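Local coordinates for protein predicted component of a thermophile-specific DNA repair system, contains a RAMP domain (Methanopyrus kandleri, PDB 4N0L) that binds crRNA as the Csm3 subunit of the type III-A CRISPR system and probably takes part in RNA cleavage during antiviral defence, at residues Ser53-Ala58 against Arg119-Ala124; Tyr244-Leu249 against Glu334-Arg339; Ile39-Pro42 against Pro47-Pro50; Glu73-Phe78 against Arg141-Asp146; Gly32-Pro37 against Arg263-Val268. All blocks are in the same frame, centred on the assembly; numbering follows the deposited sequence. Where two conformers were deposited one is given.

Contact 1 (Ser53-Ala58 against Arg119-Ala124)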
# COMPACT_ATOMS: atom_id res chain seq x y z
N SER A 53 0.79 -3.56 8.79
CA SER A 53 0.05 -4.74 8.34
C SER A 53 -0.72 -4.47 7.05
O SER A 53 -0.73 -5.30 6.15
CB SER A 53 -0.91 -5.23 9.43
OG SER A 53 -0.20 -5.67 10.58
N LEU A 54 -1.34 -3.30 6.97
CA LEU A 54 -2.05 -2.91 5.75
C LEU A 54 -1.08 -2.80 4.59
O LEU A 54 -1.33 -3.31 3.50
CB LEU A 54 -2.79 -1.58 5.95
CG LEU A 54 -4.14 -1.63 6.66
CD1 LEU A 54 -4.57 -0.23 7.08
CD2 LEU A 54 -5.20 -2.26 5.78
N LYS A 55 0.04 -2.13 4.83
CA LYS A 55 1.07 -1.97 3.82
C LYS A 55 1.62 -3.32 3.36
O LYS A 55 1.69 -3.59 2.16
CB LYS A 55 2.20 -1.08 4.36
CG LYS A 55 3.21 -0.61 3.32
CD LYS A 55 4.59 -0.58 3.94
CE LYS A 55 5.67 -0.33 2.90
NZ LYS A 55 7.01 -0.55 3.49
N GLY A 56 1.99 -4.17 4.32
CA GLY A 56 2.48 -5.50 4.02
C GLY A 56 1.50 -6.30 3.17
O GLY A 56 1.89 -6.94 2.20
N ARG A 57 0.23 -6.24 3.55
CA ARG A 57 -0.81 -6.98 2.83
C ARG A 57 -0.99 -6.43 1.42
O ARG A 57 -1.06 -7.19 0.45
CB ARG A 57 -2.13 -6.93 3.60
CG ARG A 57 -3.28 -7.66 2.93
CD ARG A 57 -3.03 -9.15 2.79
NE ARG A 57 -4.20 -9.85 2.28
CZ ARG A 57 -4.18 -11.06 1.72
NH1 ARG A 57 -3.03 -11.71 1.59
NH2 ARG A 57 -5.30 -11.61 1.29
N ALA A 58 -1.07 -5.11 1.30
CA ALA A 58 -1.18 -4.46 -0.00
C ALA A 58 0.01 -4.80 -0.90
O ALA A 58 -0.15 -5.03 -2.10
CB ALA A 58 -1.30 -2.95 0.17
N ARG A 119 9.57 0.43 -5.75
CA ARG A 119 9.66 1.89 -5.65
C ARG A 119 8.53 2.47 -4.79
O ARG A 119 8.70 3.51 -4.15
CB ARG A 119 9.64 2.53 -7.05
CG ARG A 119 8.26 2.74 -7.64
CD ARG A 119 8.30 2.97 -9.14
NE ARG A 119 6.97 3.30 -9.66
CZ ARG A 119 6.59 3.10 -10.92
NH1 ARG A 119 7.43 2.59 -11.80
NH2 ARG A 119 5.36 3.43 -11.29
N ILE A 120 7.39 1.78 -4.76
CA ILE A 120 6.23 2.22 -3.98
C ILE A 120 6.25 1.66 -2.56
O ILE A 120 6.09 2.40 -1.58
CB ILE A 120 4.90 1.82 -4.66
CG1 ILE A 120 4.71 2.58 -5.97
CG2 ILE A 120 3.72 2.07 -3.73
CD1 ILE A 120 3.58 2.04 -6.82
N PHE A 121 6.43 0.35 -2.45
CA PHE A 121 6.31 -0.32 -1.16
C PHE A 121 7.67 -0.61 -0.51
O PHE A 121 7.75 -1.31 0.50
CB PHE A 121 5.52 -1.62 -1.33
CG PHE A 121 4.09 -1.41 -1.77
CD1 PHE A 121 3.10 -1.07 -0.86
CD2 PHE A 121 3.74 -1.56 -3.10
CE1 PHE A 121 1.79 -0.88 -1.27
CE2 PHE A 121 2.43 -1.36 -3.52
CZ PHE A 121 1.46 -1.02 -2.60
N GLY A 122 8.73 -0.07 -1.10
CA GLY A 122 10.05 -0.20 -0.52
C GLY A 122 10.72 -1.51 -0.85
O GLY A 122 10.08 -2.45 -1.33
N SER A 123 12.03 -1.58 -0.59
CA SER A 123 12.80 -2.79 -0.84
C SER A 123 14.11 -2.74 -0.06
O SER A 123 14.69 -1.67 0.12
CB SER A 123 13.08 -2.95 -2.34
OG SER A 123 13.92 -4.07 -2.59
N ALA A 124 14.57 -3.90 0.40
CA ALA A 124 15.83 -3.99 1.14
C ALA A 124 17.02 -3.91 0.19
O ALA A 124 18.15 -3.67 0.62
CB ALA A 124 15.88 -5.26 1.96
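Lys55 NZ reaches the backbone carbonyl of Phe121, with NZ and Phe121 O 3.2 Å apart in a weak hydrogen bond that is the one polar link between the two segments. The ammonium arrives at the end of helix 116-121, where Gly122 leaves helical angles with positive phi (83°) and turns the chain away. Lys55 CE lies almost as near the same carbonyl, so the methylene next to the charge takes part in the approach. With CG anti to the backbone N (chi1 -169°) and a bend at chi2, the lysine runs off the flank of helix 51-69 toward its neighbour, its CG passing the phenyl at 4.2 Å from Phe121 CD1.

One turn on, Ala58 supplies the apolar half. Its CB meets Phe121 CE1 at 4.0 Å, approaching the ring obliquely. Ile120 CG2 packs on one face of the same ring, offset toward the rim, while Val172 of the sheet strand 172-174 and Ser248 of helix 238-255 also touch the phenyl. Further along, Gly122 O accepts a hydrogen bond from Arg59, so helix 51-69 sends a second basic side chain to this turn.

Helix 116-121 carries the zinc ligand Cys118, and the Phe121 side chain stands about 9 Å from the metal, near the site without entering it. A lysine at a helix C terminus would favourably meet the partial negative charge of the terminal carbonyls. Between the two segments themselves, one weak polar bond and a modest apolar contact hold the metal-bearing helix, and Arg59 adds a second link from helix 51-69.

Contact 2 (Tyr244-Leu249 against Glu334-Arg339)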
# COMPACT_ATOMS: atom_id res chain seq x y z
N TYR A 244 -1.24 2.18 -9.16
CA TYR A 244 -0.83 0.92 -8.55
C TYR A 244 -1.15 0.88 -7.06
O TYR A 244 -1.51 -0.17 -6.53
CB TYR A 244 0.66 0.68 -8.80
CG TYR A 244 0.99 0.50 -10.27
CD1 TYR A 244 0.14 -0.22 -11.10
CD2 TYR A 244 2.14 1.05 -10.82
CE1 TYR A 244 0.44 -0.39 -12.44
CE2 TYR A 244 2.44 0.88 -12.16
CZ TYR A 244 1.59 0.16 -12.97
OH TYR A 244 1.87 -0.01 -14.30
N LEU A 245 -1.02 2.02 -6.39
CA LEU A 245 -1.39 2.11 -4.98
C LEU A 245 -2.88 1.82 -4.80
O LEU A 245 -3.27 1.01 -3.96
CB LEU A 245 -1.05 3.49 -4.42
CG LEU A 245 -1.51 3.74 -2.98
CD1 LEU A 245 -0.92 2.69 -2.04
CD2 LEU A 245 -1.15 5.14 -2.53
N MET A 246 -3.71 2.50 -5.59
CA MET A 246 -5.15 2.26 -5.59
C MET A 246 -5.46 0.81 -5.94
O MET A 246 -6.30 0.17 -5.30
CB MET A 246 -5.86 3.19 -6.57
CG MET A 246 -5.93 4.65 -6.16
SD MET A 246 -6.77 4.90 -4.59
CE MET A 246 -6.70 6.69 -4.45
N SER A 247 -4.77 0.29 -6.96
CA SER A 247 -4.95 -1.09 -7.40
C SER A 247 -4.67 -2.08 -6.27
O SER A 247 -5.38 -3.08 -6.13
CB SER A 247 -4.05 -1.40 -8.59
OG SER A 247 -4.32 -0.52 -9.67
N SER A 248 -3.65 -1.79 -5.47
CA SER A 248 -3.29 -2.68 -4.38
C SER A 248 -4.40 -2.68 -3.33
O SER A 248 -4.71 -3.72 -2.74
CB SER A 248 -1.95 -2.27 -3.76
OG SER A 248 -2.06 -1.08 -3.00
N LEU A 249 -5.03 -1.53 -3.13
CA LEU A 249 -6.15 -1.42 -2.19
C LEU A 249 -7.37 -2.17 -2.73
O LEU A 249 -8.11 -2.79 -1.96
CB LEU A 249 -6.50 0.04 -1.93
CG LEU A 249 -5.39 0.89 -1.31
CD1 LEU A 249 -5.83 2.33 -1.12
CD2 LEU A 249 -4.94 0.28 0.02
N GLU A 334 -10.88 1.55 -7.09
CA GLU A 334 -11.01 1.32 -8.52
C GLU A 334 -11.65 2.52 -9.22
O GLU A 334 -11.39 2.78 -10.39
CB GLU A 334 -11.83 0.05 -8.78
CG GLU A 334 -12.01 -0.31 -10.24
CD GLU A 334 -12.97 -1.47 -10.43
OE1 GLU A 334 -13.58 -1.91 -9.43
OE2 GLU A 334 -13.12 -1.94 -11.58
N GLU A 335 -12.49 3.25 -8.49
CA GLU A 335 -13.13 4.44 -9.05
C GLU A 335 -12.14 5.60 -9.16
O GLU A 335 -12.20 6.38 -10.11
CB GLU A 335 -14.33 4.84 -8.19
CG GLU A 335 -15.42 3.78 -8.14
CD GLU A 335 -16.63 4.22 -7.35
OE1 GLU A 335 -16.50 4.47 -6.14
OE2 GLU A 335 -17.73 4.32 -7.95
N TRP A 336 -11.24 5.72 -8.19
CA TRP A 336 -10.18 6.71 -8.26
C TRP A 336 -9.26 6.46 -9.45
O TRP A 336 -8.80 7.41 -10.09
CB TRP A 336 -9.37 6.73 -6.96
CG TRP A 336 -10.03 7.50 -5.86
CD1 TRP A 336 -10.68 6.98 -4.78
CD2 TRP A 336 -10.11 8.92 -5.74
NE1 TRP A 336 -11.16 8.00 -3.99
CE2 TRP A 336 -10.83 9.20 -4.55
CE3 TRP A 336 -9.65 9.99 -6.51
CZ2 TRP A 336 -11.09 10.50 -4.12
CZ3 TRP A 336 -9.91 11.28 -6.08
CH2 TRP A 336 -10.63 11.53 -4.90
N VAL A 337 -8.98 5.19 -9.72
CA VAL A 337 -8.14 4.81 -10.85
C VAL A 337 -8.72 5.34 -12.16
O VAL A 337 -8.02 5.99 -12.94
CB VAL A 337 -7.98 3.28 -10.96
CG1 VAL A 337 -7.32 2.91 -12.28
CG2 VAL A 337 -7.17 2.75 -9.80
N GLU A 338 -10.00 5.07 -12.38
CA GLU A 338 -10.69 5.44 -13.61
C GLU A 338 -10.67 6.95 -13.87
O GLU A 338 -10.84 7.39 -15.00
CB GLU A 338 -12.14 4.94 -13.56
CG GLU A 338 -12.28 3.45 -13.85
CD GLU A 338 -13.57 2.87 -13.31
OE1 GLU A 338 -14.45 3.65 -12.89
OE2 GLU A 338 -13.71 1.63 -13.31
N ARG A 339 -10.46 7.73 -12.82
CA ARG A 339 -10.49 9.18 -12.93
C ARG A 339 -9.14 9.82 -12.63
O ARG A 339 -9.07 10.99 -12.26
CB ARG A 339 -11.55 9.75 -11.98
CG ARG A 339 -12.97 9.39 -12.37
CD ARG A 339 -13.91 9.47 -11.17
NE ARG A 339 -15.26 9.02 -11.51
CZ ARG A 339 -15.62 7.75 -11.60
NH1 ARG A 339 -14.74 6.79 -11.38
NH2 ARG A 339 -16.87 7.43 -11.92
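The indole of Trp336 receives the thioether of Met246 obliquely, neither squarely over a face nor at an edge. Met246 SD lies 5.0 Å from the centroid of the five-membered ring, 46° off the ring normal, in a Met-aromatic contact. The terminal methyl does the touching: Met246 CE is 3.7 Å from Trp336 CB and about as close to CG. A bend at chi2 (-59°) folds the methionine chain so that its methyl meets the root of the indole, while the far part of the ring system leads away and its NE1 donates to Ile272 O. Just past the helix, the Arg339 guanidinium has Glu335 O at its edge, in plane, with NH1 and that oxygen 2.9 Å apart.

Beside the tryptophan, Val337 sets CG2 against Met246 CB at 3.5 Å, and Ser247 comes near the same methyl; its hydroxyl bonds back to Lys243 O.

The short helical segments run nearly antiparallel at 155°, their axes 8.7 Å apart. Segment 334-338 lies against 244-249, and both rest on the central sheet: Met246 touches Leu10 of strand 7-16 and Ile272 and Leu275 of strand 268-278, and Trp336 also packs on Leu275.

Contact 3 (Ile39-Pro42 against Pro47-Pro50); sequences IRDP and PYVP
A small antiparallel beta hairpin, strands 39-40 and 47-48, brings these segments together just before helix 51-69. Ile39 and Tyr48 form its hydrogen-bonded pair: Ile39 N donates to Tyr48 O at 3.1 Å, and Tyr48 N returns to Ile39 O at 2.9 Å. Arg40 and Pro47 make the next, non-hydrogen-bonded pair, drawn in to a CA-CA distance of 4.3 Å, and Pro47 CA makes a C-H...O contact of 3.2 Å with Ile39 O.

On the face carrying Ile39 and Tyr48, the two side chains lie side by side and point the same way. Ile39 CG1 and Tyr48 CG each take the crowded position between the backbone N and the carbonyl carbon (chi1 62° for Ile39, 81° for Tyr48), which lays Ile39 CG1 against Tyr48 CE2 at 3.7 Å. Asp41 CB comes obliquely to the ring at CD2, 3.6 Å from that Tyr48 atom, while its carboxylate turns into the connecting loop, OD1 to Ser44 OG and OD2 to Val43 N. Outside the hairpin, His178 stacks on the tyrosine ring. Pro50 CD is set over the rim of one face of that ring, and the same proline packs its CG against Ile39 CD1 at 3.7 Å.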
# COMPACT_ATOMS: atom_id res chain seq x y z
N ILE A 39 -5.87 -6.65 15.43
CA ILE A 39 -5.32 -6.99 16.74
C ILE A 39 -5.74 -6.00 17.82
O ILE A 39 -6.27 -4.93 17.52
CB ILE A 39 -3.77 -7.05 16.71
CG1 ILE A 39 -3.19 -5.69 16.33
CG2 ILE A 39 -3.30 -8.11 15.73
CD1 ILE A 39 -1.69 -5.60 16.50
N ARG A 40 -5.52 -6.37 19.07
CA ARG A 40 -5.87 -5.53 20.21
C ARG A 40 -4.81 -4.45 20.44
O ARG A 40 -3.61 -4.74 20.43
CB ARG A 40 -6.04 -6.37 21.47
CG ARG A 40 -6.65 -5.63 22.64
CD ARG A 40 -8.15 -5.46 22.49
NE ARG A 40 -8.88 -6.69 22.78
CZ ARG A 40 -10.18 -6.74 23.04
NH1 ARG A 40 -10.90 -5.62 23.06
NH2 ARG A 40 -10.76 -7.90 23.29
N ASP A 41 -5.27 -3.22 20.64
CA ASP A 41 -4.37 -2.12 20.96
C ASP A 41 -4.15 -2.06 22.47
O ASP A 41 -5.10 -1.85 23.22
CB ASP A 41 -4.93 -0.80 20.45
CG ASP A 41 -4.05 0.39 20.80
OD1 ASP A 41 -4.52 1.54 20.65
OD2 ASP A 41 -2.91 0.18 21.26
N PRO A 42 -2.90 -2.25 22.91
CA PRO A 42 -2.56 -2.21 24.34
C PRO A 42 -2.95 -0.89 25.00
O PRO A 42 -3.37 -0.88 26.16
CB PRO A 42 -1.04 -2.38 24.33
CG PRO A 42 -0.75 -3.12 23.07
CD PRO A 42 -1.75 -2.61 22.07
N PRO A 47 -9.71 -2.99 19.24
CA PRO A 47 -9.06 -3.57 18.07
C PRO A 47 -8.71 -2.51 17.04
O PRO A 47 -9.38 -1.49 16.96
CB PRO A 47 -10.12 -4.54 17.53
CG PRO A 47 -11.41 -3.94 17.97
CD PRO A 47 -11.12 -3.39 19.34
N TYR A 48 -7.67 -2.76 16.26
CA TYR A 48 -7.26 -1.83 15.22
C TYR A 48 -6.42 -2.54 14.18
O TYR A 48 -6.04 -3.70 14.37
CB TYR A 48 -6.49 -0.65 15.83
CG TYR A 48 -5.03 -0.93 16.13
CD1 TYR A 48 -4.02 -0.22 15.47
CD2 TYR A 48 -4.65 -1.89 17.05
CE1 TYR A 48 -2.69 -0.46 15.73
CE2 TYR A 48 -3.31 -2.14 17.32
CZ TYR A 48 -2.34 -1.42 16.66
OH TYR A 48 -1.01 -1.66 16.91
N VAL A 49 -6.16 -1.87 13.07
CA VAL A 49 -5.31 -2.43 12.03
C VAL A 49 -4.05 -1.58 11.87
O VAL A 49 -4.13 -0.44 11.41
CB VAL A 49 -6.04 -2.52 10.68
CG1 VAL A 49 -5.18 -3.26 9.67
CG2 VAL A 49 -7.38 -3.22 10.85
N PRO A 50 -2.90 -2.14 12.27
CA PRO A 50 -1.61 -1.44 12.15
C PRO A 50 -1.32 -1.05 10.70
O PRO A 50 -1.64 -1.80 9.78
CB PRO A 50 -0.60 -2.48 12.64
CG PRO A 50 -1.39 -3.39 13.52
CD PRO A 50 -2.76 -3.45 12.93

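Contact 4 (Glu73-Phe78 against Arg141-Asp146)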
# COMPACT_ATOMS: atom_id res chain seq x y z
N GLU A 73 7.15 -15.83 -14.85
CA GLU A 73 7.36 -17.02 -14.03
C GLU A 73 7.92 -16.64 -12.67
O GLU A 73 8.84 -15.82 -12.58
CB GLU A 73 8.31 -18.00 -14.73
CG GLU A 73 7.66 -18.84 -15.82
CD GLU A 73 7.39 -20.27 -15.37
OE1 GLU A 73 6.95 -20.46 -14.22
OE2 GLU A 73 7.64 -21.20 -16.17
N PRO A 74 7.36 -17.22 -11.59
CA PRO A 74 7.74 -16.88 -10.21
C PRO A 74 9.23 -17.05 -9.89
O PRO A 74 9.74 -16.30 -9.05
CB PRO A 74 6.88 -17.84 -9.37
CG PRO A 74 6.36 -18.87 -10.32
CD PRO A 74 6.26 -18.19 -11.64
N ASP A 75 9.90 -17.99 -10.54
CA ASP A 75 11.35 -18.14 -10.36
C ASP A 75 12.08 -16.85 -10.73
O ASP A 75 12.98 -16.41 -10.01
CB ASP A 75 11.88 -19.30 -11.20
CG ASP A 75 11.60 -20.65 -10.56
OD1 ASP A 75 11.07 -20.69 -9.43
OD2 ASP A 75 11.93 -21.68 -11.19
N VAL A 76 11.70 -16.25 -11.85
CA VAL A 76 12.29 -14.99 -12.29
C VAL A 76 11.89 -13.83 -11.39
O VAL A 76 12.72 -13.00 -11.01
CB VAL A 76 11.90 -14.67 -13.75
CG1 VAL A 76 12.36 -13.27 -14.14
CG2 VAL A 76 12.46 -15.71 -14.70
N PHE A 77 10.61 -13.77 -11.03
CA PHE A 77 10.08 -12.64 -10.28
C PHE A 77 10.56 -12.61 -8.83
O PHE A 77 10.89 -11.55 -8.30
CB PHE A 77 8.55 -12.66 -10.32
CG PHE A 77 7.92 -11.44 -9.71
CD1 PHE A 77 7.97 -10.22 -10.36
CD2 PHE A 77 7.27 -11.51 -8.49
CE1 PHE A 77 7.39 -9.09 -9.81
CE2 PHE A 77 6.68 -10.39 -7.93
CZ PHE A 77 6.74 -9.18 -8.59
N PHE A 78 10.61 -13.78 -8.18
CA PHE A 78 10.97 -13.84 -6.77
C PHE A 78 12.42 -14.26 -6.54
O PHE A 78 12.97 -14.07 -5.45
CB PHE A 78 10.04 -14.78 -6.02
CG PHE A 78 8.63 -14.27 -5.89
CD1 PHE A 78 8.36 -13.11 -5.18
CD2 PHE A 78 7.57 -14.95 -6.48
CE1 PHE A 78 7.06 -12.63 -5.06
CE2 PHE A 78 6.27 -14.48 -6.36
CZ PHE A 78 6.02 -13.32 -5.65
N ARG A 141 20.55 -22.46 -0.87
CA ARG A 141 20.41 -21.02 -0.69
C ARG A 141 19.60 -20.33 -1.80
O ARG A 141 19.22 -19.17 -1.65
CB ARG A 141 21.79 -20.36 -0.58
CG ARG A 141 22.49 -20.61 0.74
CD ARG A 141 23.87 -19.96 0.80
NE ARG A 141 24.87 -20.68 0.02
CZ ARG A 141 25.50 -20.19 -1.05
NH1 ARG A 141 25.23 -18.96 -1.47
NH2 ARG A 141 26.39 -20.93 -1.69
N GLY A 142 19.35 -21.04 -2.90
CA GLY A 142 18.67 -20.43 -4.03
C GLY A 142 17.75 -21.38 -4.77
O GLY A 142 17.04 -22.19 -4.16
N LEU A 143 17.75 -21.28 -6.10
CA LEU A 143 16.84 -22.07 -6.93
C LEU A 143 17.49 -23.34 -7.48
O LEU A 143 16.80 -24.24 -7.95
CB LEU A 143 16.32 -21.22 -8.09
CG LEU A 143 15.46 -20.02 -7.69
CD1 LEU A 143 14.99 -19.24 -8.91
CD2 LEU A 143 14.27 -20.48 -6.86
N GLY A 144 18.81 -23.40 -7.41
CA GLY A 144 19.55 -24.52 -7.96
C GLY A 144 19.94 -24.27 -9.41
O GLY A 144 20.45 -25.16 -10.08
N TYR A 145 19.69 -23.05 -9.87
CA TYR A 145 20.04 -22.64 -11.23
C TYR A 145 19.88 -21.13 -11.35
O TYR A 145 19.33 -20.49 -10.45
CB TYR A 145 19.15 -23.35 -12.26
CG TYR A 145 17.76 -22.77 -12.37
CD1 TYR A 145 16.76 -23.14 -11.48
CD2 TYR A 145 17.44 -21.87 -13.37
CE1 TYR A 145 15.48 -22.62 -11.58
CE2 TYR A 145 16.17 -21.34 -13.48
CZ TYR A 145 15.20 -21.72 -12.58
OH TYR A 145 13.93 -21.19 -12.69
N ASP A 146 20.35 -20.58 -12.45
CA ASP A 146 20.28 -19.14 -12.67
C ASP A 146 19.20 -18.80 -13.70
O ASP A 146 19.36 -19.10 -14.88
CB ASP A 146 21.64 -18.59 -13.12
CG ASP A 146 21.61 -17.10 -13.40
OD1 ASP A 146 22.38 -16.64 -14.27
OD2 ASP A 146 20.83 -16.39 -12.74
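Asp75 and Leu143 mark the nearest backbone approach, their CA atoms 7.6 Å apart, where the first turn of helix 74-78 faces an irregular loop between helices 133-137 and 157-160. Glu73 holds the N-cap position. In the loop, Gly144 adopts positive phi (91°) between Leu143 and Tyr145, the two residues that meet Asp75.

Tyr145 OH donates to Asp75 OD2 at a short 2.5 Å, meeting the oxygen on its anti side, 28° out of the carboxylate plane. The aspartate oxygen stands at the edge of the phenol ring, in its plane, and carboxylate and ring are turned 59° against each other. Leu143 comes in beside this bond, its CD1 3.6 Å from Asp75 O and close also to Asp75 CB. A carboxylate in the first turn sits at the positive end of the helix dipole, which would probably favour its negative charge.

This is a surface contact in which a loop is tied to a helix start. The loop packs on the same short helix whose Phe77 stacks on the zinc ligand His86, and Phe77 O accepts a hydrogen bond from His86 ND1, an arrangement that places the contact beside the zinc site of one histidine and three cysteines.

Contact 5 (Gly32-Pro37 against Arg263-Val268)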
# COMPACT_ATOMS: atom_id res chain seq x y z
N GLY A 32 0.73 -22.41 10.53
CA GLY A 32 0.77 -21.57 9.35
C GLY A 32 -0.59 -21.30 8.73
O GLY A 32 -0.72 -21.23 7.51
N GLY A 33 -1.61 -21.15 9.57
CA GLY A 33 -2.98 -20.99 9.11
C GLY A 33 -3.43 -19.54 9.00
O GLY A 33 -3.02 -18.82 8.09
N LEU A 34 -4.27 -19.12 9.94
CA LEU A 34 -4.92 -17.80 9.89
C LEU A 34 -3.95 -16.64 10.10
O LEU A 34 -3.35 -16.51 11.16
CB LEU A 34 -6.03 -17.71 10.94
CG LEU A 34 -6.85 -16.42 11.00
CD1 LEU A 34 -7.27 -15.97 9.60
CD2 LEU A 34 -8.08 -16.62 11.87
N ASP A 35 -3.80 -15.81 9.07
CA ASP A 35 -3.15 -14.52 9.21
C ASP A 35 -4.20 -13.42 9.39
O ASP A 35 -4.92 -13.08 8.45
CB ASP A 35 -2.27 -14.21 7.99
CG ASP A 35 -1.79 -12.77 7.95
OD1 ASP A 35 -1.49 -12.20 9.02
OD2 ASP A 35 -1.73 -12.19 6.84
N ASN A 36 -4.32 -12.90 10.61
CA ASN A 36 -5.31 -11.86 10.90
C ASN A 36 -4.67 -10.59 11.45
O ASN A 36 -4.18 -10.58 12.57
CB ASN A 36 -6.37 -12.39 11.88
CG ASN A 36 -7.41 -11.34 12.23
OD1 ASN A 36 -7.67 -10.41 11.46
ND2 ASN A 36 -8.03 -11.49 13.40
N PRO A 37 -4.70 -9.51 10.66
CA PRO A 37 -4.06 -8.23 11.01
C PRO A 37 -4.81 -7.45 12.08
O PRO A 37 -4.24 -6.57 12.71
CB PRO A 37 -4.06 -7.47 9.68
CG PRO A 37 -5.26 -7.98 8.97
CD PRO A 37 -5.36 -9.44 9.34
N ARG A 263 -9.16 -19.34 1.96
CA ARG A 263 -9.69 -18.12 1.35
C ARG A 263 -9.26 -16.88 2.12
O ARG A 263 -8.61 -16.96 3.16
CB ARG A 263 -11.22 -18.19 1.27
CG ARG A 263 -11.90 -18.35 2.61
CD ARG A 263 -13.32 -18.92 2.50
NE ARG A 263 -14.31 -17.90 2.13
CZ ARG A 263 -15.21 -18.05 1.16
NH1 ARG A 263 -15.25 -19.17 0.46
NH2 ARG A 263 -16.07 -17.08 0.91
N GLY A 264 -9.62 -15.72 1.58
CA GLY A 264 -9.33 -14.45 2.22
C GLY A 264 -10.06 -14.31 3.54
O GLY A 264 -11.03 -15.02 3.81
N TYR A 265 -9.59 -13.37 4.36
CA TYR A 265 -10.19 -13.15 5.67
C TYR A 265 -10.24 -11.66 5.98
O TYR A 265 -9.24 -10.95 5.82
CB TYR A 265 -9.40 -13.89 6.75
CG TYR A 265 -10.04 -13.85 8.12
CD1 TYR A 265 -11.02 -14.76 8.47
CD2 TYR A 265 -9.66 -12.89 9.06
CE1 TYR A 265 -11.61 -14.73 9.72
CE2 TYR A 265 -10.24 -12.85 10.31
CZ TYR A 265 -11.21 -13.78 10.64
OH TYR A 265 -11.80 -13.75 11.88
N GLY A 266 -11.41 -11.18 6.40
CA GLY A 266 -11.59 -9.77 6.69
C GLY A 266 -11.88 -8.96 5.45
O GLY A 266 -11.00 -8.29 4.91
N ARG A 267 -13.13 -9.01 4.99
CA ARG A 267 -13.53 -8.29 3.79
C ARG A 267 -13.69 -6.81 4.12
O ARG A 267 -14.31 -6.45 5.12
CB ARG A 267 -14.85 -8.86 3.24
CG ARG A 267 -14.84 -10.37 3.00
CD ARG A 267 -13.80 -10.81 1.98
NE ARG A 267 -13.64 -12.26 1.96
CZ ARG A 267 -12.83 -12.92 1.13
NH1 ARG A 267 -12.11 -12.26 0.23
NH2 ARG A 267 -12.75 -14.24 1.19
N VAL A 268 -13.12 -5.94 3.28
CA VAL A 268 -13.11 -4.51 3.59
C VAL A 268 -13.41 -3.62 2.40
O VAL A 268 -13.26 -4.02 1.24
CB VAL A 268 -11.75 -4.05 4.18
CG1 VAL A 268 -11.45 -4.75 5.51
CG2 VAL A 268 -10.62 -4.27 3.17
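Leu34 extends away from its own backbone N (chi1 -178°), which carries its CD1 over one face of the Tyr265 ring; the tyrosine, its CG likewise anti to N, reaches out to meet it. CD1 lies 4.0 Å from the ring centroid and 19° off the normal, a CH-pi contact displaced toward the CG end, where Leu34 CD1 and Tyr265 CG are 3.8 Å apart. Two residues on, Asn36 repeats the extended first torsion and brings its amide to the ring edge. Asn36 OD1 lies in the ring plane, 3.7 Å from Tyr265 CE2, and the amide is turned 72° to the ring.

Tyr265 belongs to the short hairpin of strands 258-259 and 264-265, which precedes strand 268-278 of the central antiparallel sheet in this RRM-like fold. The facing segment is the loop from helix 26-31 to strand 39-40. Gly266, with positive phi, lies between the hairpin and the long strand.

No hydrogen bond crosses between the segments. Tyr265 OH and Asn36 ND2 are engaged around strand 20-21, the hydroxyl with Arg21 N and the amide nitrogen with Arg21 O and Gly23 O. Asn36 OD1 accepts from Val38 N, and these bonds together fix the rotation of the amide beside the ring.

In the fold
From the N terminus, contact 5 opens first at 32-37 and closes only at 263-268, spanning much of the chain. Within that span contact 3 closes a short hairpin, after which 53-58 and 73-78 open contacts 1 and 4. These two cross, since 119-124 returns to contact 1 before 141-146 completes contact 4, and their interleaved loops join helix 51-69 with the zinc-bearing region. Contact 2 opens at 244-249 before contact 5 closes and ends at 334-339, so it crosses contact 5 and brings helix 333-338 to helix 238-255. Ser248 on that helix touches Phe121, linking contacts 1 and 2, while Pro37 packs on Ser53 and Pro50, joining contact 5 to contacts 1 and 3.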